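Local coordinates for interpain A (Prevotella intermedia, PDB 3BB7), which probably acts as a cysteine protease of the peptidase C10 family, represented here by a zymogen fragment that includes the catalytic domain, at residues W94-P99 against V117-A122; Y100-P105 against A177-V182; F128-R133 against F219-A224; Y161-M166 against A183-H188. The protein carries 1 engineered substitution. All blocks are in the same frame, centred on the assembly; numbering follows the deposited sequence. Where two conformers were deposited one is given.

Following the chain from the N terminus, after helix 49-68 the irregular chain 94-105 supplies the first two contacts: 94-99 closes a loop of 17 intervening residues onto helix 116-128 (contact 1), and 100-105 reaches much further along the sequence to the start of helix 176-192 (contact 2), so these two contacts cross. Contact 3 then joins the turn after helix 116-128 to the exit of helix 208-218; it crosses contact 2, and the short span of contact 4, 161-166 onto the following helix 176-192, falls entirely between its ends. Contact 4 crosses contact 2 as well, and both use helix 176-192, their centres about 8 Å apart. Together the four tie three helices of the catalytic domain to their connecting loops.

Contact 1. Residues W94-P99 against V117-A122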
loop_
_atom_site.group_PDB
_atom_site.type_symbol
_atom_site.label_atom_id
_atom_site.label_comp_id
_atom_site.label_asym_id
_atom_site.label_seq_id
_atom_site.Cartn_x
_atom_site.Cartn_y
_atom_site.Cartn_z
ATOM N N TRP A 94 -9.364 -4.417 0.555
ATOM C CA TRP A 94 -9.416 -4.367 2.010
ATOM C C TRP A 94 -9.116 -2.993 2.595
ATOM O O TRP A 94 -8.694 -2.084 1.865
ATOM C CB TRP A 94 -8.494 -5.454 2.585
ATOM C CG TRP A 94 -9.005 -6.853 2.272
ATOM C CD1 TRP A 94 -10.213 -7.183 1.712
ATOM C CD2 TRP A 94 -8.349 -8.087 2.562
ATOM N NE1 TRP A 94 -10.358 -8.556 1.644
ATOM C CE2 TRP A 94 -9.217 -9.134 2.133
ATOM C CE3 TRP A 94 -7.084 -8.427 3.091
ATOM C CZ2 TRP A 94 -8.871 -10.483 2.223
ATOM C CZ3 TRP A 94 -6.746 -9.774 3.213
ATOM C CH2 TRP A 94 -7.639 -10.787 2.767
ATOM N N GLY A 95 -9.380 -2.826 3.889
ATOM C CA GLY A 95 -9.207 -1.553 4.548
ATOM C C GLY A 95 -8.721 -1.755 5.974
ATOM O O GLY A 95 -8.110 -2.804 6.287
ATOM N N GLN A 96 -8.974 -0.771 6.842
ATOM C CA GLN A 96 -8.382 -0.772 8.182
ATOM C C GLN A 96 -9.409 -0.787 9.313
ATOM O O GLN A 96 -9.026 -0.927 10.490
ATOM C CB GLN A 96 -7.511 0.471 8.376
ATOM C CG GLN A 96 -6.293 0.551 7.470
ATOM C CD GLN A 96 -5.329 1.624 7.936
ATOM O OE1 GLN A 96 -5.106 1.789 9.138
ATOM N NE2 GLN A 96 -4.725 2.353 6.974
ATOM N N GLN A 97 -10.689 -0.620 8.989
ATOM C CA GLN A 97 -11.739 -0.598 10.019
ATOM C C GLN A 97 -12.590 -1.878 10.017
ATOM O O GLN A 97 -12.045 -2.960 9.741
ATOM C CB GLN A 97 -12.519 0.720 9.988
ATOM C CG GLN A 97 -11.578 1.886 10.226
ATOM C CD GLN A 97 -12.276 3.182 10.404
ATOM O OE1 GLN A 97 -12.580 3.869 9.431
ATOM N NE2 GLN A 97 -12.538 3.537 11.653
ATOM N N MET A 98 -13.871 -1.826 10.380
ATOM C CA MET A 98 -14.600 -3.098 10.494
ATOM C C MET A 98 -14.825 -3.763 9.136
ATOM O O MET A 98 -15.111 -3.075 8.164
ATOM C CB MET A 98 -15.915 -2.919 11.268
ATOM C CG MET A 98 -15.661 -2.686 12.746
ATOM S SD MET A 98 -15.058 -4.156 13.631
ATOM C CE MET A 98 -16.492 -5.242 13.495
ATOM N N PRO A 99 -14.708 -5.092 9.068
ATOM C CA PRO A 99 -14.385 -6.031 10.139
ATOM C C PRO A 99 -12.893 -6.334 10.296
ATOM O O PRO A 99 -12.516 -7.165 11.143
ATOM C CB PRO A 99 -15.095 -7.306 9.687
ATOM C CG PRO A 99 -14.966 -7.233 8.162
ATOM C CD PRO A 99 -15.023 -5.784 7.801
ATOM N N VAL A 117 0.247 -0.642 6.978
ATOM C CA VAL A 117 1.243 -1.706 6.732
ATOM C C VAL A 117 0.595 -3.065 6.896
ATOM O O VAL A 117 0.845 -3.974 6.103
ATOM C CB VAL A 117 2.485 -1.548 7.668
ATOM C CG1 VAL A 117 3.399 -2.756 7.602
ATOM C CG2 VAL A 117 3.244 -0.273 7.263
ATOM N N ALA A 118 -0.257 -3.213 7.916
ATOM C CA ALA A 118 -0.930 -4.501 8.110
ATOM C C ALA A 118 -1.892 -4.795 6.976
ATOM O O ALA A 118 -1.939 -5.921 6.485
ATOM C CB ALA A 118 -1.634 -4.539 9.430
ATOM N N THR A 119 -2.641 -3.794 6.509
ATOM C CA THR A 119 -3.603 -4.018 5.436
ATOM C C THR A 119 -2.883 -4.395 4.122
ATOM O O THR A 119 -3.328 -5.318 3.389
ATOM C CB THR A 119 -4.485 -2.779 5.291
ATOM O OG1 THR A 119 -5.274 -2.653 6.481
ATOM C CG2 THR A 119 -5.387 -2.861 4.074
ATOM N N ALA A 120 -1.788 -3.695 3.815
ATOM C CA ALA A 120 -1.029 -4.026 2.609
ATOM C C ALA A 120 -0.428 -5.443 2.723
ATOM O O ALA A 120 -0.572 -6.252 1.809
ATOM C CB ALA A 120 0.080 -2.989 2.394
ATOM N N THR A 121 0.198 -5.765 3.861
ATOM C CA THR A 121 0.790 -7.090 4.050
ATOM C C THR A 121 -0.276 -8.180 3.976
ATOM O O THR A 121 -0.086 -9.195 3.305
ATOM C CB THR A 121 1.520 -7.119 5.405
ATOM O OG1 THR A 121 2.535 -6.103 5.407
ATOM C CG2 THR A 121 2.182 -8.462 5.631
ATOM N N ALA A 122 -1.423 -7.972 4.620
ATOM C CA ALA A 122 -2.479 -9.000 4.592
ATOM C C ALA A 122 -2.939 -9.259 3.147
ATOM O O ALA A 122 -3.169 -10.414 2.765
ATOM C CB ALA A 122 -3.635 -8.573 5.502
#
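G95 and T119 mark the closest backbone approach, with their CA atoms 6.2 Å apart, where the irregular chain 94-99 passes beside helix 116-128. One hydrogen bond bridges them: T119 OG1 donates to G95 O at 2.8 Å, and the donor stands 61° out of the carbonyl plane. With chi1 at -66°, OG1 lies beside its own backbone N, while CG2 takes the position anti to that N and packs 4.0 Å from W94 C. The same hydroxyl is also hydrogen-bonded to T114 OG1, and so joins the 94-99 chain to the start of helix 116-128. The Q96 and T119 side chains cross at about a right angle, Q96 CG 3.5 Å from T119 OG1. One turn further along the helix, the indole of W94 brings CZ3 to 4.0 Å from A122 CB, while its NE1 is hydrogen-bonded to K167 O. The Q96 side chain comes within about 4 Å of that of A116, the engineered residue at the predicted nucleophile position; this is consistent with the oxyanion-hole glutamine of papain-like proteases. Helix 176-192 lies against the contact, its M186 touching both W94 and T119, while V117 and T121 pack on helix 208-218.

Contact 2. Residues Y100-P105 against A177-V182; sequences YNKLLP and AEANAV
K102 and N180 meet at the partly exposed rim of this contact, where NZ gives a weak hydrogen bond to OD1 at 3.1 Å. K102 CE is equally near N180 OD1, also 3.1 Å, so the lysine presents its last methylene as well as its ammonium group to the amide oxygen. A water accepts from N180 ND2 at 3.1 Å and, weakly, from K102 NZ, closing a second route between the two side chains. The lysine gets there fully extended, CG anti to its backbone N (chi1 -179°). On the buried side, V182 CG2 sits in the plane of the Y100 ring, at its edge, 3.8 Å from CD2; CG1 follows at 4.0 Å from the same CD2.

In the next shell, K102 NZ has a long, weak ion pair with E176, and the Y100 ring meets those of W94 and Y170. The backbone is set by a type I beta turn from N101 to L104, closed by L104 N to N101 O at 3.0 Å; it aims K102 and L103 at the helix. A beta turn thus packs a partly buried loop of the peptidase C10 catalytic domain on the first turns of helix 176-192.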
loop_
_atom_site.group_PDB
_atom_site.type_symbol
_atom_site.label_atom_id
_atom_site.label_comp_id
_atom_site.label_asym_id
_atom_site.label_seq_id
_atom_site.Cartn_x
_atom_site.Cartn_y
_atom_site.Cartn_z
ATOM N N TYR A 100 -12.052 -5.682 9.491
ATOM C CA TYR A 100 -10.612 -5.942 9.506
ATOM C C TYR A 100 -10.013 -5.790 10.884
ATOM O O TYR A 100 -9.074 -6.524 11.226
ATOM C CB TYR A 100 -9.924 -4.991 8.529
ATOM C CG TYR A 100 -10.609 -4.996 7.160
ATOM C CD1 TYR A 100 -11.394 -3.910 6.729
ATOM C CD2 TYR A 100 -10.519 -6.121 6.311
ATOM C CE1 TYR A 100 -12.057 -3.944 5.470
ATOM C CE2 TYR A 100 -11.153 -6.134 5.067
ATOM C CZ TYR A 100 -11.933 -5.064 4.671
ATOM O OH TYR A 100 -12.509 -5.156 3.424
ATOM N N ASN A 101 -10.542 -4.820 11.649
ATOM C CA ASN A 101 -10.018 -4.525 12.988
ATOM C C ASN A 101 -10.818 -5.162 14.121
ATOM O O ASN A 101 -10.647 -4.764 15.285
ATOM C CB ASN A 101 -9.938 -3.001 13.209
ATOM C CG ASN A 101 -11.328 -2.340 13.279
ATOM O OD1 ASN A 101 -12.321 -2.955 12.893
ATOM N ND2 ASN A 101 -11.393 -1.089 13.789
ATOM N N LYS A 102 -11.677 -6.131 13.811
ATOM C CA LYS A 102 -12.605 -6.739 14.803
ATOM C C LYS A 102 -11.913 -7.240 16.054
ATOM O O LYS A 102 -12.486 -7.197 17.157
ATOM C CB LYS A 102 -13.379 -7.918 14.134
ATOM C CG LYS A 102 -14.408 -8.671 14.970
ATOM C CD LYS A 102 -15.214 -9.622 14.076
ATOM C CE LYS A 102 -15.890 -10.654 14.929
ATOM N NZ LYS A 102 -16.780 -11.522 14.121
ATOM N N LEU A 103 -10.701 -7.767 15.898
ATOM C CA LEU A 103 -10.033 -8.387 17.036
ATOM C C LEU A 103 -9.174 -7.424 17.871
ATOM O O LEU A 103 -8.569 -7.847 18.869
ATOM C CB LEU A 103 -9.191 -9.575 16.577
ATOM C CG LEU A 103 -10.001 -10.682 15.918
ATOM C CD1 LEU A 103 -9.109 -11.797 15.401
ATOM C CD2 LEU A 103 -11.059 -11.262 16.868
ATOM N N LEU A 104 -9.100 -6.156 17.459
ATOM C CA LEU A 104 -8.290 -5.174 18.165
ATOM C C LEU A 104 -9.084 -4.501 19.286
ATOM O O LEU A 104 -10.319 -4.408 19.202
ATOM C CB LEU A 104 -7.778 -4.116 17.176
ATOM C CG LEU A 104 -6.812 -4.649 16.098
ATOM C CD1 LEU A 104 -6.626 -3.619 15.009
ATOM C CD2 LEU A 104 -5.478 -5.043 16.747
ATOM N N PRO A 105 -8.401 -4.033 20.341
ATOM C CA PRO A 105 -9.080 -3.345 21.449
ATOM C C PRO A 105 -9.983 -2.208 21.035
ATOM O O PRO A 105 -9.687 -1.466 20.091
ATOM C CB PRO A 105 -7.913 -2.824 22.301
ATOM C CG PRO A 105 -6.818 -3.798 22.048
ATOM C CD PRO A 105 -6.972 -4.259 20.625
ATOM N N ALA A 177 -17.573 -15.988 10.085
ATOM C CA ALA A 177 -16.341 -16.731 9.783
ATOM C C ALA A 177 -15.459 -15.977 8.773
ATOM O O ALA A 177 -14.228 -15.974 8.883
ATOM C CB ALA A 177 -16.649 -18.138 9.277
ATOM N N GLU A 178 -16.078 -15.315 7.804
ATOM C CA GLU A 178 -15.308 -14.504 6.859
ATOM C C GLU A 178 -14.672 -13.286 7.560
ATOM O O GLU A 178 -13.519 -12.946 7.296
ATOM C CB GLU A 178 -16.222 -14.054 5.728
ATOM C CG GLU A 178 -16.553 -15.188 4.774
ATOM C CD GLU A 178 -17.737 -14.925 3.859
ATOM O OE1 GLU A 178 -17.840 -15.649 2.848
ATOM O OE2 GLU A 178 -18.558 -14.023 4.121
ATOM N N ALA A 179 -15.423 -12.636 8.454
ATOM C CA ALA A 179 -14.897 -11.515 9.234
ATOM C C ALA A 179 -13.743 -11.977 10.099
ATOM O O ALA A 179 -12.701 -11.329 10.130
ATOM C CB ALA A 179 -15.983 -10.941 10.080
ATOM N N ASN A 180 -13.914 -13.087 10.809
ATOM C CA ASN A 180 -12.831 -13.577 11.662
ATOM C C ASN A 180 -11.570 -13.993 10.888
ATOM O O ASN A 180 -10.441 -13.830 11.361
ATOM C CB ASN A 180 -13.358 -14.707 12.523
ATOM C CG ASN A 180 -14.235 -14.190 13.650
ATOM O OD1 ASN A 180 -14.096 -13.037 14.070
ATOM N ND2 ASN A 180 -15.108 -15.030 14.153
ATOM N N ALA A 181 -11.771 -14.567 9.705
ATOM C CA ALA A 181 -10.649 -14.986 8.877
ATOM C C ALA A 181 -9.762 -13.815 8.584
ATOM O O ALA A 181 -8.559 -13.880 8.817
ATOM C CB ALA A 181 -11.132 -15.604 7.593
ATOM N N VAL A 182 -10.350 -12.738 8.049
ATOM C CA VAL A 182 -9.540 -11.598 7.683
ATOM C C VAL A 182 -9.039 -10.828 8.916
ATOM O O VAL A 182 -7.909 -10.307 8.881
ATOM C CB VAL A 182 -10.245 -10.671 6.641
ATOM C CG1 VAL A 182 -11.403 -9.869 7.253
ATOM C CG2 VAL A 182 -9.243 -9.733 6.014
HETATM O O HOH W 1 -16.521 -13.611 16.575
#

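Contact 3. Residues F128-R133 against F219-A224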
loop_
_atom_site.group_PDB
_atom_site.type_symbol
_atom_site.label_atom_id
_atom_site.label_comp_id
_atom_site.label_asym_id
_atom_site.label_seq_id
_atom_site.Cartn_x
_atom_site.Cartn_y
_atom_site.Cartn_z
ATOM N N PHE A 128 -1.079 -14.860 -2.143
ATOM C CA PHE A 128 -0.334 -16.130 -2.190
ATOM C C PHE A 128 -0.974 -17.290 -1.464
ATOM O O PHE A 128 -0.583 -18.442 -1.692
ATOM C CB PHE A 128 1.065 -15.907 -1.613
ATOM C CG PHE A 128 1.937 -15.046 -2.499
ATOM C CD1 PHE A 128 2.354 -15.527 -3.748
ATOM C CD2 PHE A 128 2.284 -13.764 -2.113
ATOM C CE1 PHE A 128 3.150 -14.756 -4.592
ATOM C CE2 PHE A 128 3.064 -12.949 -2.963
ATOM C CZ PHE A 128 3.495 -13.455 -4.185
ATOM N N LYS A 129 -1.941 -16.998 -0.591
ATOM C CA LYS A 129 -2.570 -18.007 0.266
ATOM C C LYS A 129 -1.497 -18.792 1.031
ATOM O O LYS A 129 -1.484 -20.034 1.060
ATOM C CB LYS A 129 -3.512 -18.923 -0.517
ATOM C CG LYS A 129 -4.740 -18.168 -0.976
ATOM C CD LYS A 129 -5.463 -18.893 -2.084
ATOM C CE LYS A 129 -6.434 -17.920 -2.753
ATOM N NZ LYS A 129 -6.067 -16.467 -2.531
ATOM N N TYR A 130 -0.591 -18.034 1.644
ATOM C CA TYR A 130 0.605 -18.614 2.262
ATOM C C TYR A 130 1.047 -17.666 3.353
ATOM O O TYR A 130 0.925 -16.467 3.171
ATOM C CB TYR A 130 1.695 -18.766 1.185
ATOM C CG TYR A 130 2.997 -19.392 1.639
ATOM C CD1 TYR A 130 3.211 -20.760 1.528
ATOM C CD2 TYR A 130 4.036 -18.593 2.139
ATOM C CE1 TYR A 130 4.419 -21.314 1.943
ATOM C CE2 TYR A 130 5.230 -19.137 2.550
ATOM C CZ TYR A 130 5.419 -20.496 2.435
ATOM O OH TYR A 130 6.627 -21.015 2.861
ATOM N N PRO A 131 1.524 -18.192 4.488
ATOM C CA PRO A 131 1.752 -19.589 4.832
ATOM C C PRO A 131 0.481 -20.299 5.281
ATOM O O PRO A 131 -0.578 -19.648 5.501
ATOM C CB PRO A 131 2.745 -19.486 5.993
ATOM C CG PRO A 131 2.292 -18.244 6.703
ATOM C CD PRO A 131 1.899 -17.288 5.599
ATOM N N VAL A 132 0.590 -21.615 5.400
ATOM C CA VAL A 132 -0.477 -22.423 5.992
ATOM C C VAL A 132 -0.666 -22.074 7.475
ATOM O O VAL A 132 -1.777 -21.812 7.921
ATOM C CB VAL A 132 -0.224 -23.929 5.833
ATOM C CG1 VAL A 132 -1.316 -24.705 6.518
ATOM C CG2 VAL A 132 -0.138 -24.335 4.386
ATOM N N ARG A 133 0.434 -22.044 8.222
ATOM C CA ARG A 133 0.460 -21.635 9.636
ATOM C C ARG A 133 1.675 -20.749 9.824
ATOM O O ARG A 133 2.617 -20.805 9.033
ATOM C CB ARG A 133 0.541 -22.866 10.590
ATOM C CG ARG A 133 -0.683 -23.779 10.531
ATOM C CD ARG A 133 -0.439 -25.142 11.173
ATOM N NE ARG A 133 0.004 -25.035 12.558
ATOM C CZ ARG A 133 -0.664 -25.508 13.602
ATOM N NH1 ARG A 133 -1.822 -26.142 13.434
ATOM N NH2 ARG A 133 -0.171 -25.355 14.820
ATOM N N PHE A 219 6.100 -15.379 9.890
ATOM C CA PHE A 219 5.380 -15.972 8.766
ATOM C C PHE A 219 6.218 -16.912 7.914
ATOM O O PHE A 219 5.682 -17.600 7.029
ATOM C CB PHE A 219 4.735 -14.907 7.887
ATOM C CG PHE A 219 3.581 -14.188 8.545
ATOM C CD1 PHE A 219 3.755 -12.926 9.093
ATOM C CD2 PHE A 219 2.301 -14.751 8.567
ATOM C CE1 PHE A 219 2.676 -12.225 9.681
ATOM C CE2 PHE A 219 1.211 -14.063 9.131
ATOM C CZ PHE A 219 1.391 -12.791 9.685
ATOM N N GLY A 220 7.528 -16.911 8.148
ATOM C CA GLY A 220 8.441 -17.821 7.468
ATOM C C GLY A 220 8.787 -17.475 6.027
ATOM O O GLY A 220 9.208 -18.349 5.263
ATOM N N PHE A 221 8.642 -16.207 5.656
ATOM C CA PHE A 221 9.089 -15.756 4.341
ATOM C C PHE A 221 10.590 -15.513 4.363
ATOM O O PHE A 221 11.054 -14.398 4.652
ATOM C CB PHE A 221 8.374 -14.483 3.894
ATOM C CG PHE A 221 6.926 -14.687 3.564
ATOM C CD1 PHE A 221 6.550 -15.294 2.363
ATOM C CD2 PHE A 221 5.939 -14.337 4.478
ATOM C CE1 PHE A 221 5.172 -15.478 2.040
ATOM C CE2 PHE A 221 4.582 -14.538 4.214
ATOM C CZ PHE A 221 4.185 -15.092 2.980
ATOM N N THR A 222 11.329 -16.590 4.094
ATOM C CA THR A 222 12.783 -16.572 4.219
ATOM C C THR A 222 13.431 -15.399 3.493
ATOM O O THR A 222 14.401 -14.821 4.008
ATOM C CB THR A 222 13.350 -17.900 3.723
ATOM O OG1 THR A 222 13.102 -18.043 2.329
ATOM C CG2 THR A 222 12.698 -19.013 4.418
ATOM N N ASP A 223 12.912 -15.055 2.318
ATOM C CA ASP A 223 13.517 -14.043 1.447
ATOM C C ASP A 223 13.027 -12.606 1.689
ATOM O O ASP A 223 13.480 -11.667 1.000
ATOM C CB ASP A 223 13.288 -14.403 -0.016
ATOM C CG ASP A 223 13.943 -15.694 -0.423
ATOM O OD1 ASP A 223 14.750 -16.264 0.348
ATOM O OD2 ASP A 223 13.631 -16.145 -1.553
ATOM N N ALA A 224 12.072 -12.416 2.601
ATOM C CA ALA A 224 11.523 -11.062 2.791
ATOM C C ALA A 224 12.620 -10.087 3.199
ATOM O O ALA A 224 13.491 -10.409 4.037
ATOM C CB ALA A 224 10.399 -11.070 3.820
HETATM O O HOH W 2 8.535 -19.410 2.805
HETATM O O HOH W 3 5.139 -20.056 8.323
#
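Y130 and P131, in the turn that follows helix 116-128, pack against F219 and F221, at the exit of helix 208-218. Both chains leave their helix through a residue of positive phi, K129 and G220. The two aromatic rings make an offset edge-to-face pair: the edge of Y130 is directed at the face of F221, with centroids 5.4 Å apart and planes at 61°. Y130 CG stands anti to the backbone N (chi1 -178°), and from there the ring turns its CD2 edge to F221. Y130 CD2 lies 3.3 Å from F221 CE1, a tight contact.

P131, reached through a cis peptide bond, places CB above one face of the Y130 ring, toward its rim, and CG at the edge of the F219 ring, in its plane; CG is also 3.5 Å from F219 O, and CD is 3.9 Å from F219 CD2. This is packing between two helix exits of the C10 domain, away from the predicted active-site residues. L125 of helix 116-128 touches both phenylalanines, and F219 also packs on helix 176-192. F221 centres an inverse gamma turn and begins a type I beta turn to A224, leading into strand 225-228.

One water donates to G220 O at 2.8 Å and lies close to Y130 OH, which is itself hydrogen-bonded to K320 NZ. A second water donates to R133 O at 2.7 Å and, weakly, to F219 O.

Contact 4. Residues Y161-M166 against A183-H188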
loop_
_atom_site.group_PDB
_atom_site.type_symbol
_atom_site.label_atom_id
_atom_site.label_comp_id
_atom_site.label_asym_id
_atom_site.label_seq_id
_atom_site.Cartn_x
_atom_site.Cartn_y
_atom_site.Cartn_z
ATOM N N TYR A 161 -4.159 -20.069 8.987
ATOM C CA TYR A 161 -4.885 -18.952 8.357
ATOM C C TYR A 161 -6.024 -19.467 7.490
ATOM O O TYR A 161 -5.871 -20.415 6.716
ATOM C CB TYR A 161 -3.927 -18.000 7.607
ATOM C CG TYR A 161 -2.945 -17.437 8.589
ATOM C CD1 TYR A 161 -1.655 -17.929 8.661
ATOM C CD2 TYR A 161 -3.337 -16.453 9.518
ATOM C CE1 TYR A 161 -0.769 -17.477 9.647
ATOM C CE2 TYR A 161 -2.462 -15.982 10.475
ATOM C CZ TYR A 161 -1.170 -16.512 10.553
ATOM O OH TYR A 161 -0.303 -16.079 11.562
ATOM N N ASP A 162 -7.197 -18.881 7.649
ATOM C CA ASP A 162 -8.405 -19.424 7.016
ATOM C C ASP A 162 -8.589 -18.821 5.622
ATOM O O ASP A 162 -9.526 -18.047 5.373
ATOM C CB ASP A 162 -9.601 -19.184 7.921
ATOM C CG ASP A 162 -10.860 -19.926 7.461
ATOM O OD1 ASP A 162 -11.909 -19.694 8.098
ATOM O OD2 ASP A 162 -10.819 -20.743 6.501
ATOM N N TRP A 163 -7.673 -19.167 4.717
ATOM C CA TRP A 163 -7.671 -18.589 3.362
ATOM C C TRP A 163 -8.995 -18.739 2.618
ATOM O O TRP A 163 -9.401 -17.842 1.888
ATOM C CB TRP A 163 -6.538 -19.182 2.513
ATOM C CG TRP A 163 -5.191 -19.015 3.165
ATOM C CD1 TRP A 163 -4.395 -19.990 3.682
ATOM C CD2 TRP A 163 -4.548 -17.771 3.479
ATOM N NE1 TRP A 163 -3.245 -19.451 4.195
ATOM C CE2 TRP A 163 -3.328 -18.077 4.117
ATOM C CE3 TRP A 163 -4.866 -16.428 3.243
ATOM C CZ2 TRP A 163 -2.420 -17.079 4.531
ATOM C CZ3 TRP A 163 -3.975 -15.430 3.670
ATOM C CH2 TRP A 163 -2.773 -15.760 4.331
ATOM N N ALA A 164 -9.673 -19.864 2.827
ATOM C CA ALA A 164 -10.937 -20.127 2.104
ATOM C C ALA A 164 -12.056 -19.169 2.509
ATOM O O ALA A 164 -13.035 -19.065 1.755
ATOM C CB ALA A 164 -11.384 -21.593 2.300
ATOM N N ASN A 165 -11.921 -18.488 3.660
ATOM C CA ASN A 165 -12.940 -17.539 4.140
ATOM C C ASN A 165 -12.514 -16.078 4.010
ATOM O O ASN A 165 -13.171 -15.177 4.571
ATOM C CB ASN A 165 -13.344 -17.865 5.593
ATOM C CG ASN A 165 -14.475 -18.869 5.681
ATOM O OD1 ASN A 165 -15.451 -18.814 4.911
ATOM N ND2 ASN A 165 -14.351 -19.806 6.613
ATOM N N MET A 166 -11.450 -15.825 3.243
ATOM C CA MET A 166 -11.046 -14.440 2.955
ATOM C C MET A 166 -11.803 -13.903 1.746
ATOM O O MET A 166 -11.462 -14.184 0.611
ATOM C CB MET A 166 -9.540 -14.339 2.688
ATOM C CG MET A 166 -8.674 -14.997 3.683
ATOM S SD MET A 166 -8.477 -14.001 5.138
ATOM C CE MET A 166 -7.308 -15.040 6.079
ATOM N N ALA A 183 -9.853 -10.753 9.981
ATOM C CA ALA A 183 -9.447 -10.017 11.179
ATOM C C ALA A 183 -8.238 -10.663 11.845
ATOM O O ALA A 183 -7.400 -9.960 12.378
ATOM C CB ALA A 183 -10.593 -9.938 12.160
ATOM N N THR A 184 -8.182 -12.004 11.850
ATOM C CA THR A 184 -7.038 -12.721 12.409
ATOM C C THR A 184 -5.780 -12.372 11.621
ATOM O O THR A 184 -4.754 -12.055 12.219
ATOM C CB THR A 184 -7.306 -14.229 12.366
ATOM O OG1 THR A 184 -8.443 -14.525 13.200
ATOM C CG2 THR A 184 -6.088 -14.999 12.838
ATOM N N LEU A 185 -5.865 -12.436 10.286
ATOM C CA LEU A 185 -4.731 -12.117 9.433
ATOM C C LEU A 185 -4.252 -10.665 9.640
ATOM O O LEU A 185 -3.050 -10.409 9.775
ATOM C CB LEU A 185 -5.092 -12.389 7.965
ATOM C CG LEU A 185 -3.999 -12.086 6.932
ATOM C CD1 LEU A 185 -2.749 -12.998 7.171
ATOM C CD2 LEU A 185 -4.513 -12.266 5.525
ATOM N N MET A 186 -5.195 -9.720 9.710
ATOM C CA MET A 186 -4.861 -8.300 9.939
ATOM C C MET A 186 -4.139 -8.111 11.266
ATOM O O MET A 186 -3.122 -7.436 11.322
ATOM C CB MET A 186 -6.139 -7.466 9.969
ATOM C CG MET A 186 -6.791 -7.283 8.624
ATOM S SD MET A 186 -5.885 -6.088 7.620
ATOM C CE MET A 186 -6.835 -6.161 6.103
ATOM N N LEU A 187 -4.666 -8.741 12.329
ATOM C CA LEU A 187 -4.065 -8.608 13.651
ATOM C C LEU A 187 -2.648 -9.188 13.617
ATOM O O LEU A 187 -1.696 -8.571 14.075
ATOM C CB LEU A 187 -4.922 -9.343 14.670
ATOM C CG LEU A 187 -4.246 -9.758 15.977
ATOM C CD1 LEU A 187 -4.086 -8.534 16.752
ATOM C CD2 LEU A 187 -5.101 -10.770 16.717
ATOM N N HIS A 188 -2.498 -10.358 13.009
ATOM C CA HIS A 188 -1.188 -11.005 12.991
ATOM C C HIS A 188 -0.181 -10.206 12.178
ATOM O O HIS A 188 0.983 -10.065 12.597
ATOM C CB HIS A 188 -1.334 -12.421 12.477
ATOM C CG HIS A 188 -1.958 -13.342 13.471
ATOM N ND1 HIS A 188 -1.649 -14.684 13.520
ATOM C CD2 HIS A 188 -2.830 -13.108 14.489
ATOM C CE1 HIS A 188 -2.341 -15.252 14.500
ATOM N NE2 HIS A 188 -3.041 -14.315 15.120
#
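Y161, W163 and M166, on the loop that leads toward helix 176-192, pack on L185 in the middle of that helix, and Y161 also reaches H188. The loop is compact: D162 centres an inverse gamma turn, a short 3-10 segment spans 163-164, and N165 ND2 donates to D162 OD1 at 2.9 Å, nearly straight at 171°. L185 meets three side chains of the loop. Its chi1 of 179° sets CG anti to the backbone N, and CD2 comes 3.7 Å from W163 CZ3, while CB is 3.9 Å from M166 CE; both of these partners meet it at about a right angle. L185 CD1 lies 4.2 Å from Y161 CD2. Y161 CB lies 3.4 Å above one face of the W163 indole, toward its rim, and W163 NE1 is hydrogen-bonded to P131 O.

The polar element is a hydrogen bond of 2.8 Å between Y161 OH and H188 ND1. The phenol oxygen lies in the imidazole plane, at its edge, although the two rings are almost perpendicular, at 89°. T184 CG2 lies 3.9 Å above one imidazole face, toward its rim. Two buried polar atoms thus satisfy each other inside an otherwise largely apolar interface.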